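Local coordinates for protein potential RNA-dependent RNA polymerase (Human picobirnavirus, PDB 5I62) that catalyses RNA-templated synthesis of RNA from ribonucleoside triphosphates, probably serving both transcription and replication of the viral double-stranded RNA genome, at residues A[47-55]-A[419-427]; A[255-265]-A[359-370]. One frame throughout, in Å; residues are numbered along the deposited sequence.

Contact 1 (A[47-55]-A[419-427]); sequences ICDEWYKKL and TMRALGRLA
Met420 is the knob of a buried helix-helix packing, lodged among Cys48, Trp51, Tyr52 and Leu55, where helix 44-55 from the N-terminal part of the chain meets helix 419-427 far along the sequence. The helices run roughly antiparallel, at 153°, with their axes 10.3 Å apart. Methionine suits this hole because its chain can curl: the bend at chi2 (-60°) sets SD beside the Trp51 ring edge, 3.8 Å from CD1, as a Met-aromatic contact, and the bend at chi3 (-52°) then swings CE onto Cys48 CB, a tight 3.4 Å. Leucine fits beside it, since Leu423 spreads its branches, setting CD1 against Trp51 CB (3.4 Å) and CD2 against Ile47 CG2. Ala427, too small to push the helices apart, meets Ile47 CD1. The indole's single polar atom is satisfied: Trp51 NE1 donates to Thr419 OG1 at 2.8 Å, reaching it somewhat out of the ring plane. That hydroxyl is also hydrogen-bonded to Glu69, whose carboxylate holds Met420 N at the helix start as well. Phe463 meets the Trp51 ring edge-to-face. A single knob in a hole, aliphatic flanks and one buried polar link thus join the N-terminal region to what is probably the thumb.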
loop_
_atom_site.group_PDB
_atom_site.type_symbol
_atom_site.label_atom_id
_atom_site.label_comp_id
_atom_site.label_asym_id
_atom_site.label_seq_id
_atom_site.Cartn_x
_atom_site.Cartn_y
_atom_site.Cartn_z
ATOM N N ILE A 47 -14.867 23.885 4.702
ATOM C CA ILE A 47 -14.559 23.423 3.348
ATOM C C ILE A 47 -15.470 22.267 2.977
ATOM O O ILE A 47 -16.138 22.278 1.935
ATOM C CB ILE A 47 -13.082 23.006 3.232
ATOM C CG1 ILE A 47 -12.154 24.196 3.490
ATOM C CG2 ILE A 47 -12.820 22.378 1.852
ATOM C CD1 ILE A 47 -10.779 23.775 3.925
ATOM N N CYS A 48 -15.507 21.242 3.827
ATOM C CA CYS A 48 -16.314 20.065 3.523
ATOM C C CYS A 48 -17.792 20.419 3.448
ATOM O O CYS A 48 -18.501 19.976 2.538
ATOM C CB CYS A 48 -16.062 18.986 4.572
ATOM S SG CYS A 48 -14.414 18.222 4.441
ATOM N N ASP A 49 -18.271 21.239 4.395
ATOM C CA ASP A 49 -19.685 21.611 4.407
ATOM C C ASP A 49 -20.075 22.317 3.114
ATOM O O ASP A 49 -21.153 22.069 2.556
ATOM C CB ASP A 49 -19.986 22.500 5.616
ATOM C CG ASP A 49 -19.999 21.729 6.936
ATOM O OD1 ASP A 49 -19.932 20.478 6.913
ATOM O OD2 ASP A 49 -20.069 22.379 8.006
ATOM N N GLU A 50 -19.200 23.197 2.622
ATOM C CA GLU A 50 -19.502 23.953 1.411
ATOM C C GLU A 50 -19.576 23.039 0.193
ATOM O O GLU A 50 -20.502 23.144 -0.628
ATOM C CB GLU A 50 -18.452 25.050 1.211
ATOM C CG GLU A 50 -18.848 26.053 0.153
ATOM C CD GLU A 50 -20.033 26.908 0.598
ATOM O OE1 GLU A 50 -20.637 27.591 -0.258
ATOM O OE2 GLU A 50 -20.358 26.899 1.808
ATOM N N TRP A 51 -18.611 22.130 0.056
ATOM C CA TRP A 51 -18.663 21.196 -1.063
ATOM C C TRP A 51 -19.864 20.261 -0.939
ATOM O O TRP A 51 -20.474 19.886 -1.948
ATOM C CB TRP A 51 -17.370 20.388 -1.167
ATOM C CG TRP A 51 -17.504 19.274 -2.170
ATOM C CD1 TRP A 51 -17.449 17.928 -1.924
ATOM C CD2 TRP A 51 -17.768 19.415 -3.566
ATOM N NE1 TRP A 51 -17.655 17.223 -3.092
ATOM C CE2 TRP A 51 -17.854 18.111 -4.114
ATOM C CE3 TRP A 51 -17.938 20.516 -4.411
ATOM C CZ2 TRP A 51 -18.095 17.884 -5.464
ATOM C CZ3 TRP A 51 -18.188 20.289 -5.753
ATOM C CH2 TRP A 51 -18.262 18.979 -6.268
ATOM N N TYR A 52 -20.226 19.889 0.294
ATOM C CA TYR A 52 -21.332 18.956 0.503
ATOM C C TYR A 52 -22.638 19.503 -0.052
ATOM O O TYR A 52 -23.482 18.741 -0.541
ATOM C CB TYR A 52 -21.489 18.644 1.986
ATOM C CG TYR A 52 -22.208 17.338 2.246
ATOM C CD1 TYR A 52 -23.578 17.218 2.049
ATOM C CD2 TYR A 52 -21.499 16.208 2.634
ATOM C CE1 TYR A 52 -24.234 16.010 2.260
ATOM C CE2 TYR A 52 -22.137 15.002 2.861
ATOM C CZ TYR A 52 -23.505 14.908 2.673
ATOM O OH TYR A 52 -24.139 13.709 2.897
ATOM N N LYS A 53 -22.829 20.826 0.019
ATOM C CA LYS A 53 -24.041 21.427 -0.528
ATOM C C LYS A 53 -24.247 21.073 -1.992
ATOM O O LYS A 53 -25.389 20.981 -2.447
ATOM C CB LYS A 53 -24.010 22.945 -0.385
ATOM C CG LYS A 53 -24.049 23.461 1.028
ATOM C CD LYS A 53 -24.019 24.986 0.999
ATOM C CE LYS A 53 -23.749 25.562 2.362
ATOM N NZ LYS A 53 -23.606 27.042 2.291
ATOM N N LYS A 54 -23.162 20.891 -2.744
ATOM C CA LYS A 54 -23.250 20.530 -4.152
ATOM C C LYS A 54 -23.122 19.019 -4.388
ATOM O O LYS A 54 -23.770 18.482 -5.298
ATOM C CB LYS A 54 -22.171 21.237 -4.972
ATOM C CG LYS A 54 -21.325 22.241 -4.417
ATOM C CD LYS A 54 -20.503 22.946 -5.487
ATOM C CE LYS A 54 -19.548 23.775 -4.701
ATOM N NZ LYS A 54 -18.764 24.446 -5.648
ATOM N N LEU A 55 -22.305 18.325 -3.583
ATOM C CA LEU A 55 -22.197 16.870 -3.694
ATOM C C LEU A 55 -23.563 16.216 -3.578
ATOM O O LEU A 55 -23.909 15.323 -4.361
ATOM C CB LEU A 55 -21.273 16.326 -2.609
ATOM C CG LEU A 55 -20.993 14.820 -2.690
ATOM C CD1 LEU A 55 -20.370 14.492 -4.029
ATOM C CD2 LEU A 55 -20.101 14.355 -1.547
ATOM N N THR A 419 -14.802 12.520 -3.445
ATOM C CA THR A 419 -14.403 13.925 -3.374
ATOM C C THR A 419 -14.194 14.363 -1.931
ATOM O O THR A 419 -13.364 15.241 -1.656
ATOM C CB THR A 419 -15.437 14.828 -4.046
ATOM O OG1 THR A 419 -16.729 14.640 -3.435
ATOM C CG2 THR A 419 -15.519 14.527 -5.538
ATOM N N MET A 420 -14.950 13.784 -0.993
ATOM C CA MET A 420 -14.769 14.155 0.410
ATOM C C MET A 420 -13.394 13.729 0.906
ATOM O O MET A 420 -12.689 14.501 1.570
ATOM C CB MET A 420 -15.872 13.560 1.293
ATOM C CG MET A 420 -17.276 14.140 1.040
ATOM S SD MET A 420 -17.394 15.931 1.318
ATOM C CE MET A 420 -16.714 16.083 2.936
ATOM N N ARG A 421 -12.992 12.502 0.587
ATOM C CA ARG A 421 -11.641 12.066 0.924
ATOM C C ARG A 421 -10.597 12.953 0.260
ATOM O O ARG A 421 -9.590 13.319 0.888
ATOM C CB ARG A 421 -11.432 10.611 0.528
ATOM C CG ARG A 421 -10.066 10.051 0.940
ATOM C CD ARG A 421 -10.085 8.544 0.803
ATOM N NE ARG A 421 -8.888 7.860 1.286
ATOM C CZ ARG A 421 -8.645 7.557 2.560
ATOM N NH1 ARG A 421 -9.495 7.918 3.524
ATOM N NH2 ARG A 421 -7.536 6.899 2.875
ATOM N N ALA A 422 -10.823 13.314 -1.008
ATOM C CA ALA A 422 -9.897 14.202 -1.705
ATOM C C ALA A 422 -9.756 15.529 -0.971
ATOM O O ALA A 422 -8.640 16.019 -0.761
ATOM C CB ALA A 422 -10.358 14.425 -3.147
ATOM N N LEU A 423 -10.883 16.129 -0.569
ATOM C CA LEU A 423 -10.839 17.422 0.114
ATOM C C LEU A 423 -10.034 17.348 1.404
ATOM O O LEU A 423 -9.258 18.259 1.712
ATOM C CB LEU A 423 -12.246 17.916 0.412
ATOM C CG LEU A 423 -13.013 18.508 -0.753
ATOM C CD1 LEU A 423 -14.412 18.877 -0.289
ATOM C CD2 LEU A 423 -12.262 19.751 -1.250
ATOM N N GLY A 424 -10.233 16.287 2.189
ATOM C CA GLY A 424 -9.452 16.132 3.408
ATOM C C GLY A 424 -7.959 16.096 3.132
ATOM O O GLY A 424 -7.162 16.696 3.858
ATOM N N ARG A 425 -7.560 15.400 2.061
ATOM C CA ARG A 425 -6.143 15.308 1.722
ATOM C C ARG A 425 -5.609 16.619 1.164
ATOM O O ARG A 425 -4.437 16.947 1.366
ATOM C CB ARG A 425 -5.916 14.180 0.730
ATOM C CG ARG A 425 -6.280 12.851 1.320
ATOM C CD ARG A 425 -5.638 11.703 0.601
ATOM N NE ARG A 425 -5.762 10.519 1.437
ATOM C CZ ARG A 425 -4.901 9.513 1.435
ATOM N NH1 ARG A 425 -3.845 9.548 0.626
ATOM N NH2 ARG A 425 -5.093 8.476 2.238
ATOM N N LEU A 426 -6.435 17.361 0.425
ATOM C CA LEU A 426 -6.010 18.678 -0.041
ATOM C C LEU A 426 -5.781 19.621 1.135
ATOM O O LEU A 426 -4.890 20.482 1.094
ATOM C CB LEU A 426 -7.050 19.248 -0.998
ATOM C CG LEU A 426 -7.160 18.544 -2.349
ATOM C CD1 LEU A 426 -8.335 19.097 -3.142
ATOM C CD2 LEU A 426 -5.863 18.675 -3.132
ATOM N N ALA A 427 -6.569 19.470 2.197
ATOM C CA ALA A 427 -6.521 20.412 3.308
ATOM C C ALA A 427 -5.479 20.043 4.359
ATOM O O ALA A 427 -4.973 20.924 5.065
ATOM C CB ALA A 427 -7.903 20.515 3.953
#

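Contact 2 (A[255-265]-A[359-370]); sequences DVVVCTDFSKF and DDGVLTYPGISA
Strands 257-261 and 360-363 pair antiparallel, at 165°, through reciprocal backbone bonds between Val258 and Leu363, where Val258 N meets Leu363 O at 3.0 Å. On one face Val258, beta-branched and so at home in a strand, sets CG2 against Ile368 CD1 (3.6 Å), while Leu363 reaches across to Thr260 CG2. Gly361, without a side chain, leaves room for the Thr260 hydroxyl. On the other side of the sheet Val257 CG1 presses on Val362 CG2 at a tight 3.4 Å, and Cys259 SG lies against the same methyl.

The Asp255 end is polar. Thr364 turns OG1 anti to the backbone N (chi1 -169°) and donates to Val256 O (2.9 Å), while a water joins that hydroxyl to Asp255 OD2. Asp255 OD1 receives Gly367 N at 2.7 Å from above the carboxylate plane. Gly367 readily takes the positive phi of this type II turn, and a second water ties OD1 to Val256 N and Ile368 O.

At the other end Asp359 O lies at the Phe262 ring edge, 3.3 Å from CD2, and Asp359 CB packs on Phe265 CB (3.5 Å). A water on Asp359 OD2 bridges to Phe262 O and Phe265 N, helping to hold the carboxylate.

Such pairing is characteristic of the polymerase palm: Asp261 lies in motif A, and Asp359 and Asp360 form the paired aspartates of the GDD motif C, which in relatives, with the motif A aspartate, bind the catalytic metal ions.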
loop_
_atom_site.group_PDB
_atom_site.type_symbol
_atom_site.label_atom_id
_atom_site.label_comp_id
_atom_site.label_asym_id
_atom_site.label_seq_id
_atom_site.Cartn_x
_atom_site.Cartn_y
_atom_site.Cartn_z
ATOM N N ASP A 255 -26.359 -13.559 -7.563
ATOM C CA ASP A 255 -25.271 -13.492 -6.597
ATOM C C ASP A 255 -24.913 -12.057 -6.252
ATOM O O ASP A 255 -25.131 -11.133 -7.034
ATOM C CB ASP A 255 -24.024 -14.203 -7.109
ATOM C CG ASP A 255 -24.184 -15.700 -7.147
ATOM O OD1 ASP A 255 -24.623 -16.278 -6.117
ATOM O OD2 ASP A 255 -23.872 -16.295 -8.200
ATOM N N VAL A 256 -24.338 -11.889 -5.058
ATOM C CA VAL A 256 -23.795 -10.610 -4.650
ATOM C C VAL A 256 -22.326 -10.567 -5.046
ATOM O O VAL A 256 -21.693 -11.588 -5.328
ATOM C CB VAL A 256 -23.950 -10.360 -3.135
ATOM C CG1 VAL A 256 -25.429 -10.287 -2.745
ATOM C CG2 VAL A 256 -23.230 -11.444 -2.349
ATOM N N VAL A 257 -21.781 -9.361 -5.062
ATOM C CA VAL A 257 -20.339 -9.146 -5.036
ATOM C C VAL A 257 -19.960 -8.863 -3.595
ATOM O O VAL A 257 -20.677 -8.138 -2.900
ATOM C CB VAL A 257 -19.949 -7.981 -5.961
ATOM C CG1 VAL A 257 -18.464 -7.673 -5.854
ATOM C CG2 VAL A 257 -20.339 -8.314 -7.382
ATOM N N VAL A 258 -18.867 -9.456 -3.128
ATOM C CA VAL A 258 -18.388 -9.248 -1.768
ATOM C C VAL A 258 -17.093 -8.451 -1.816
ATOM O O VAL A 258 -16.137 -8.844 -2.496
ATOM C CB VAL A 258 -18.176 -10.576 -1.024
ATOM C CG1 VAL A 258 -17.590 -10.308 0.369
ATOM C CG2 VAL A 258 -19.474 -11.357 -0.928
ATOM N N CYS A 259 -17.055 -7.340 -1.094
ATOM C CA CYS A 259 -15.846 -6.538 -0.929
ATOM C C CYS A 259 -15.314 -6.818 0.469
ATOM O O CYS A 259 -15.959 -6.464 1.464
ATOM C CB CYS A 259 -16.135 -5.057 -1.113
ATOM S SG CYS A 259 -17.044 -4.681 -2.619
ATOM N N THR A 260 -14.152 -7.451 0.545
ATOM C CA THR A 260 -13.660 -7.955 1.809
ATOM C C THR A 260 -12.825 -6.895 2.508
ATOM O O THR A 260 -12.380 -5.916 1.909
ATOM C CB THR A 260 -12.842 -9.231 1.600
ATOM O OG1 THR A 260 -11.895 -9.016 0.555
ATOM C CG2 THR A 260 -13.761 -10.392 1.206
ATOM N N ASP A 261 -12.578 -7.124 3.791
ATOM C CA ASP A 261 -11.676 -6.242 4.503
ATOM C C ASP A 261 -11.002 -7.021 5.628
ATOM O O ASP A 261 -11.680 -7.751 6.360
ATOM C CB ASP A 261 -12.460 -5.060 5.053
ATOM C CG ASP A 261 -11.582 -4.112 5.831
ATOM O OD1 ASP A 261 -11.100 -3.119 5.305
ATOM O OD2 ASP A 261 -11.257 -4.419 6.979
ATOM N N PHE A 262 -9.680 -6.863 5.766
ATOM C CA PHE A 262 -8.876 -7.491 6.812
ATOM C C PHE A 262 -8.492 -6.468 7.881
ATOM O O PHE A 262 -8.219 -5.300 7.582
ATOM C CB PHE A 262 -7.615 -8.115 6.242
ATOM C CG PHE A 262 -7.860 -9.329 5.431
ATOM C CD1 PHE A 262 -8.097 -10.558 6.031
ATOM C CD2 PHE A 262 -7.826 -9.249 4.060
ATOM C CE1 PHE A 262 -8.295 -11.694 5.263
ATOM C CE2 PHE A 262 -8.017 -10.354 3.287
ATOM C CZ PHE A 262 -8.259 -11.593 3.880
ATOM N N SER A 263 -8.547 -6.894 9.139
ATOM C CA SER A 263 -7.965 -6.125 10.231
ATOM C C SER A 263 -6.524 -6.582 10.399
ATOM O O SER A 263 -6.279 -7.757 10.694
ATOM C CB SER A 263 -8.739 -6.306 11.537
ATOM O OG SER A 263 -10.055 -5.787 11.412
ATOM N N LYS A 264 -5.577 -5.662 10.202
ATOM C CA LYS A 264 -4.174 -5.932 10.505
ATOM C C LYS A 264 -3.663 -7.147 9.725
ATOM O O LYS A 264 -3.137 -8.104 10.291
ATOM C CB LYS A 264 -3.996 -6.123 12.013
ATOM C CG LYS A 264 -4.247 -4.846 12.818
ATOM C CD LYS A 264 -4.098 -5.138 14.306
ATOM C CE LYS A 264 -3.758 -3.902 15.104
ATOM N NZ LYS A 264 -4.670 -2.779 14.798
ATOM N N PHE A 265 -3.875 -7.119 8.408
ATOM C CA PHE A 265 -3.525 -8.250 7.560
ATOM C C PHE A 265 -2.044 -8.581 7.667
ATOM O O PHE A 265 -1.675 -9.740 7.870
ATOM C CB PHE A 265 -3.897 -7.943 6.111
ATOM C CG PHE A 265 -3.782 -9.122 5.179
ATOM C CD1 PHE A 265 -4.292 -10.360 5.521
ATOM C CD2 PHE A 265 -3.161 -8.985 3.952
ATOM C CE1 PHE A 265 -4.188 -11.442 4.643
ATOM C CE2 PHE A 265 -3.069 -10.054 3.075
ATOM C CZ PHE A 265 -3.576 -11.284 3.424
ATOM N N ASP A 359 -4.242 -6.508 1.131
ATOM C CA ASP A 359 -5.352 -6.856 2.003
ATOM C C ASP A 359 -6.714 -6.469 1.429
ATOM O O ASP A 359 -7.715 -6.575 2.141
ATOM C CB ASP A 359 -5.167 -6.221 3.394
ATOM C CG ASP A 359 -5.357 -4.700 3.401
ATOM O OD1 ASP A 359 -5.368 -4.068 2.324
ATOM O OD2 ASP A 359 -5.478 -4.130 4.509
ATOM N N ASP A 360 -6.774 -6.039 0.170
ATOM C CA ASP A 360 -8.008 -5.562 -0.441
ATOM C C ASP A 360 -8.509 -6.573 -1.464
ATOM O O ASP A 360 -7.726 -7.052 -2.277
ATOM C CB ASP A 360 -7.798 -4.214 -1.130
ATOM C CG ASP A 360 -8.925 -3.260 -0.868
ATOM O OD1 ASP A 360 -10.052 -3.482 -1.370
ATOM O OD2 ASP A 360 -8.671 -2.291 -0.122
ATOM N N GLY A 361 -9.802 -6.867 -1.439
ATOM C CA GLY A 361 -10.351 -7.857 -2.352
ATOM C C GLY A 361 -11.780 -7.563 -2.749
ATOM O O GLY A 361 -12.540 -6.926 -2.009
ATOM N N VAL A 362 -12.154 -8.057 -3.926
ATOM C CA VAL A 362 -13.534 -8.009 -4.379
ATOM C C VAL A 362 -13.765 -9.269 -5.198
ATOM O O VAL A 362 -12.928 -9.630 -6.030
ATOM C CB VAL A 362 -13.832 -6.711 -5.165
ATOM C CG1 VAL A 362 -12.933 -6.572 -6.395
ATOM C CG2 VAL A 362 -15.274 -6.648 -5.569
ATOM N N LEU A 363 -14.844 -9.991 -4.910
ATOM C CA LEU A 363 -14.972 -11.318 -5.503
ATOM C C LEU A 363 -16.430 -11.741 -5.607
ATOM O O LEU A 363 -17.309 -11.220 -4.922
ATOM C CB LEU A 363 -14.175 -12.368 -4.707
ATOM C CG LEU A 363 -14.788 -12.893 -3.399
ATOM C CD1 LEU A 363 -14.144 -14.221 -3.006
ATOM C CD2 LEU A 363 -14.594 -11.885 -2.265
ATOM N N THR A 364 -16.661 -12.732 -6.459
ATOM C CA THR A 364 -17.973 -13.356 -6.523
ATOM C C THR A 364 -17.805 -14.804 -6.964
ATOM O O THR A 364 -16.826 -15.159 -7.623
ATOM C CB THR A 364 -18.925 -12.583 -7.461
ATOM O OG1 THR A 364 -20.267 -13.071 -7.314
ATOM C CG2 THR A 364 -18.489 -12.733 -8.908
ATOM N N TYR A 365 -18.740 -15.644 -6.528
ATOM C CA TYR A 365 -18.888 -17.006 -7.017
ATOM C C TYR A 365 -20.301 -17.466 -6.685
ATOM O O TYR A 365 -20.980 -16.835 -5.875
ATOM C CB TYR A 365 -17.824 -17.947 -6.414
ATOM C CG TYR A 365 -17.852 -18.065 -4.900
ATOM C CD1 TYR A 365 -18.785 -18.878 -4.248
ATOM C CD2 TYR A 365 -16.911 -17.396 -4.119
ATOM C CE1 TYR A 365 -18.793 -18.991 -2.863
ATOM C CE2 TYR A 365 -16.905 -17.503 -2.739
ATOM C CZ TYR A 365 -17.851 -18.298 -2.114
ATOM O OH TYR A 365 -17.846 -18.399 -0.739
ATOM N N PRO A 366 -20.779 -18.531 -7.312
ATOM C CA PRO A 366 -22.175 -18.962 -7.078
ATOM C C PRO A 366 -22.499 -19.211 -5.612
ATOM O O PRO A 366 -21.850 -20.035 -4.965
ATOM C CB PRO A 366 -22.280 -20.254 -7.899
ATOM C CG PRO A 366 -21.374 -19.972 -9.071
ATOM C CD PRO A 366 -20.183 -19.236 -8.465
ATOM N N GLY A 367 -23.492 -18.495 -5.080
ATOM C CA GLY A 367 -23.899 -18.672 -3.697
ATOM C C GLY A 367 -23.016 -18.000 -2.664
ATOM O O GLY A 367 -23.179 -18.267 -1.471
ATOM N N ILE A 368 -22.092 -17.129 -3.082
ATOM C CA ILE A 368 -21.198 -16.472 -2.127
ATOM C C ILE A 368 -21.983 -15.633 -1.125
ATOM O O ILE A 368 -22.988 -15.001 -1.464
ATOM C CB ILE A 368 -20.168 -15.602 -2.872
ATOM C CG1 ILE A 368 -19.168 -14.975 -1.900
ATOM C CG2 ILE A 368 -20.855 -14.480 -3.666
ATOM C CD1 ILE A 368 -18.070 -14.234 -2.654
ATOM N N SER A 369 -21.517 -15.628 0.122
ATOM C CA SER A 369 -21.978 -14.687 1.129
ATOM C C SER A 369 -20.768 -14.130 1.879
ATOM O O SER A 369 -19.697 -14.728 1.885
ATOM C CB SER A 369 -22.978 -15.336 2.098
ATOM O OG SER A 369 -22.345 -16.241 2.982
ATOM N N ALA A 370 -20.939 -12.956 2.493
ATOM C CA ALA A 370 -19.824 -12.350 3.217
ATOM C C ALA A 370 -19.422 -13.203 4.413
ATOM O O ALA A 370 -18.237 -13.329 4.734
ATOM C CB ALA A 370 -20.184 -10.939 3.663
HETATM O O HOH W 1 -24.538 -14.581 -3.553
HETATM O O HOH W 2 -21.161 -15.061 -9.033
HETATM O O HOH W 3 -5.262 -5.068 7.018
HETATM O O HOH W 4 -8.717 -4.604 4.417
#

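Overall arrangement
Both contacts are largely buried, yet they hold different elements. Contact 1 packs two helices distant in sequence, almost entirely by side chains, with one indole-to-hydroxyl bond among apolar surfaces. Contact 2 joins neighbouring strands of a four-stranded antiparallel sheet through main-chain bonds, apolar in the middle, with waters and carboxylates at both ends and phenylalanine rings at the Asp359 end. Along the chain contact 2 is nested inside the loop that contact 1 closes, so the helix pair brackets the palm sequence. Their centres lie 29 Å apart and their nearest atoms about 10 Å apart: contact 2 brings together aspartates that probably form the metal site, whereas contact 1 lies farther from the chain's centre.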